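Local coordinates for cellulose-binding protein (Saccharophagus degradans, PDB 2YHG) that probably binds polysaccharide and is related to nucleoside hydrolases, with a suspected but unproven role in hydrolysing glycosidic bonds during carbohydrate metabolism, at residues A[206-211]-A[276-281]. Numbering follows the deposited sequence.
Sequences RARSVY and AGVRGM
Arg206 slides past the Val278 side chain, the two running in opposite directions, and ends on the backbone carbonyl of Val278. From CB the chain runs extended, with CG anti to the backbone N (chi1 180°), which directs it at the 276-281 loop. Arg206 CG passes Val278 CG1 at 4.1 Å and Arg206 CD comes to 3.8 Å from the same methyl, so the aliphatic part of the chain packs on it. A bend at chi3 (-76°) then turns the guanidinium, and Arg206 NH1 donates to Val278 O at 2.9 Å. This bond is far from straight, with an N-H...O angle of 136° and the oxygen tilted slightly out of the guanidinium plane; Gly280 CA lies over one face of that group. Arg206 NE forms a salt bridge with Asp184, Arg206 NH1 is shared between Val278 O and Asp288, and Arg206 NH2 bonds Thr193. Asp288 also accepts from the backbone N of Gly280, so one carboxylate holds both sides of the contact.

Val278 CG1 has a second neighbour, Arg208, whose CD and NE approach it; the methyl sits over one face of this guanidinium, with Arg208 NE to Val278 CG1 at 3.6 Å. A water at the edge of this group, in its plane, accepts from Arg208 NH1 and donates to Arg279 O at 2.7 Å. Farther along, Tyr211 OH and Met281 CE come together from opposite directions at 4.0 Å, a looser van der Waals contact.

The contact thus fastens the loop after strand 273-276 beside strand 203-207, an outermost strand of the parallel sheet in the nucleoside hydrolase-like domain. With two carboxylates paired to its guanidinium, the buried Arg206 is probably charge-compensated, while its bond to Val278 O also ties it to the loop backbone.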
ATOM      1  N   ARG A 206      -8.507  -8.165   4.642  1.00  5.59           N
ATOM      2  CA  ARG A 206      -8.667  -9.083   3.512  1.00  5.74           C
ATOM      3  C   ARG A 206      -9.381  -8.307   2.418  1.00  5.87           C
ATOM      4  O   ARG A 206     -10.602  -8.137   2.467  1.00  6.66           O
ATOM      5  CB  ARG A 206      -9.384 -10.385   3.876  1.00  5.81           C
ATOM      6  CG  ARG A 206      -9.567 -11.335   2.724  1.00  6.04           C
ATOM      7  CD  ARG A 206     -10.069 -12.721   3.110  1.00  6.26           C
ATOM      8  NE  ARG A 206      -9.005 -13.511   3.704  1.00  6.00           N
ATOM      9  CZ  ARG A 206      -9.148 -14.757   4.146  1.00  5.51           C
ATOM     10  NH1 ARG A 206     -10.348 -15.302   4.268  1.00  6.38           N
ATOM     11  NH2 ARG A 206      -8.076 -15.473   4.479  1.00  6.43           N
ATOM     12  N   ALA A 207      -8.611  -7.778   1.485  1.00  5.56           N
ATOM     13  CA  ALA A 207      -9.140  -6.937   0.423  1.00  6.41           C
ATOM     14  C   ALA A 207      -9.683  -7.793  -0.697  1.00  6.17           C
ATOM     15  O   ALA A 207      -9.005  -8.724  -1.156  1.00  7.79           O
ATOM     16  CB  ALA A 207      -8.055  -6.024  -0.111  1.00  7.05           C
ATOM     17  N   ARG A 208     -10.869  -7.476  -1.169  1.00  6.72           N
ATOM     18  CA  ARG A 208     -11.481  -8.256  -2.228  1.00  6.86           C
ATOM     19  C   ARG A 208     -11.855  -7.465  -3.455  1.00  7.07           C
ATOM     20  O   ARG A 208     -12.039  -8.043  -4.537  1.00  8.38           O
ATOM     21  CB  ARG A 208     -12.698  -8.975  -1.704  1.00  8.00           C
ATOM     22  CG  ARG A 208     -12.407  -9.897  -0.534  1.00  8.05           C
ATOM     23  CD  ARG A 208     -13.705 -10.574  -0.051  1.00 11.27           C
ATOM     24  NE  ARG A 208     -14.579  -9.592   0.566  0.70  8.54           N
ATOM     25  CZ  ARG A 208     -15.898  -9.759   0.682  1.00 12.18           C
ATOM     26  NH1 ARG A 208     -16.483 -10.894   0.287  1.00 13.97           N
ATOM     27  NH2 ARG A 208     -16.634  -8.754   1.130  1.00 15.21           N
ATOM     28  N   SER A 209     -11.981  -6.151  -3.338  1.00  6.72           N
ATOM     29  CA  SER A 209     -12.457  -5.347  -4.457  0.50  6.49           C
ATOM     30  C   SER A 209     -11.276  -4.734  -5.201  1.00  6.91           C
ATOM     31  O   SER A 209     -11.084  -3.497  -5.222  1.00  7.71           O
ATOM     32  CB  SER A 209     -13.437  -4.268  -3.990  0.50  6.94           C
ATOM     33  OG  SER A 209     -14.653  -4.814  -3.508  0.50  7.02           O
ATOM     34  N   VAL A 210     -10.480  -5.606  -5.798  1.00  6.83           N
ATOM     35  CA  VAL A 210      -9.153  -5.275  -6.292  1.00  6.96           C
ATOM     36  C   VAL A 210      -9.071  -5.287  -7.819  1.00  6.97           C
ATOM     37  O   VAL A 210      -7.971  -5.259  -8.375  1.00  7.92           O
ATOM     38  CB  VAL A 210      -8.067  -6.202  -5.683  1.00  7.94           C
ATOM     39  CG1 VAL A 210      -8.003  -5.974  -4.178  1.00  9.04           C
ATOM     40  CG2 VAL A 210      -8.317  -7.670  -6.051  1.00  8.40           C
ATOM     41  N   TYR A 211     -10.216  -5.277  -8.494  1.00  7.65           N
ATOM     42  CA  TYR A 211     -10.300  -5.569  -9.917  1.00  7.75           C
ATOM     43  C   TYR A 211     -10.841  -4.432 -10.778  1.00  8.18           C
ATOM     44  O   TYR A 211     -11.008  -4.633 -11.982  1.00  9.61           O
ATOM     45  CB  TYR A 211     -11.174  -6.786 -10.135  1.00  8.62           C
ATOM     46  CG  TYR A 211     -10.585  -8.083  -9.628  1.00  9.03           C
ATOM     47  CD1 TYR A 211      -9.455  -8.619 -10.205  1.00 10.82           C
ATOM     48  CD2 TYR A 211     -11.148  -8.766  -8.580  1.00  9.54           C
ATOM     49  CE1 TYR A 211      -8.916  -9.836  -9.744  1.00 10.72           C
ATOM     50  CE2 TYR A 211     -10.666  -9.999  -8.172  1.00 10.09           C
ATOM     51  CZ  TYR A 211      -9.561 -10.535  -8.775  1.00 10.24           C
ATOM     52  OH  TYR A 211      -9.132 -11.804  -8.436  1.00 11.80           O
ATOM     53  N   ALA A 276     -17.685 -10.308   9.374  1.00  6.32           N
ATOM     54  CA  ALA A 276     -17.559 -11.684   9.834  1.00  6.04           C
ATOM     55  C   ALA A 276     -17.471 -12.653   8.663  1.00  6.29           C
ATOM     56  O   ALA A 276     -18.189 -12.540   7.667  1.00  6.72           O
ATOM     57  CB  ALA A 276     -18.780 -12.066  10.699  1.00  7.14           C
ATOM     58  N   GLY A 277     -16.598 -13.642   8.782  1.00  6.08           N
ATOM     59  CA  GLY A 277     -16.577 -14.754   7.879  1.00  6.78           C
ATOM     60  C   GLY A 277     -16.213 -14.422   6.454  1.00  6.34           C
ATOM     61  O   GLY A 277     -16.644 -15.092   5.523  1.00  7.56           O
ATOM     62  N   VAL A 278     -15.345 -13.434   6.254  1.00  6.17           N
ATOM     63  CA  VAL A 278     -14.939 -13.019   4.895  1.00  6.95           C
ATOM     64  C   VAL A 278     -14.220 -14.210   4.247  1.00  5.87           C
ATOM     65  O   VAL A 278     -13.166 -14.650   4.729  1.00  6.46           O
ATOM     66  CB  VAL A 278     -14.037 -11.787   4.906  1.00  6.73           C
ATOM     67  CG1 VAL A 278     -13.631 -11.428   3.495  1.00  8.22           C
ATOM     68  CG2 VAL A 278     -14.740 -10.605   5.535  1.00  8.10           C
ATOM     69  N   ARG A 279     -14.772 -14.749   3.178  1.00  6.48           N
ATOM     70  CA  ARG A 279     -14.247 -15.964   2.577  1.00  6.19           C
ATOM     71  C   ARG A 279     -13.156 -15.691   1.553  1.00  6.31           C
ATOM     72  O   ARG A 279     -13.227 -14.718   0.798  1.00  7.08           O
ATOM     73  CB  ARG A 279     -15.370 -16.775   1.940  1.00  7.02           C
ATOM     74  CG  ARG A 279     -16.463 -17.226   2.905  1.00  7.00           C
ATOM     75  CD  ARG A 279     -15.927 -18.014   4.074  1.00  6.79           C
ATOM     76  NE  ARG A 279     -17.000 -18.606   4.858  1.00  6.82           N
ATOM     77  CZ  ARG A 279     -16.993 -18.792   6.182  1.00  6.40           C
ATOM     78  NH1 ARG A 279     -16.061 -18.272   6.952  1.00  6.76           N
ATOM     79  NH2 ARG A 279     -17.937 -19.556   6.738  1.00  7.31           N
ATOM     80  N   GLY A 280     -12.197 -16.586   1.514  1.00  6.46           N
ATOM     81  CA  GLY A 280     -11.118 -16.562   0.539  1.00  6.04           C
ATOM     82  C   GLY A 280     -11.561 -17.068  -0.819  1.00  6.13           C
ATOM     83  O   GLY A 280     -12.733 -17.343  -1.073  1.00  7.47           O
ATOM     84  N   MET A 281     -10.590 -17.202  -1.697  1.00  6.27           N
ATOM     85  CA  MET A 281     -10.825 -17.616  -3.063  1.00  6.47           C
ATOM     86  C   MET A 281     -11.222 -19.072  -3.159  1.00  6.88           C
ATOM     87  O   MET A 281     -11.089 -19.860  -2.234  1.00  7.32           O
ATOM     88  CB  MET A 281      -9.575 -17.349  -3.895  1.00  6.77           C
ATOM     89  CG  MET A 281      -9.161 -15.881  -3.911  1.00  7.11           C
ATOM     90  SD  MET A 281      -7.857 -15.449  -5.080  1.00  7.38           S
ATOM     91  CE  MET A 281      -8.822 -15.303  -6.579  1.00  8.94           C
TER
HETATM   92  O   HOH W   1     -15.514 -13.472  -0.083  1.00 11.49           O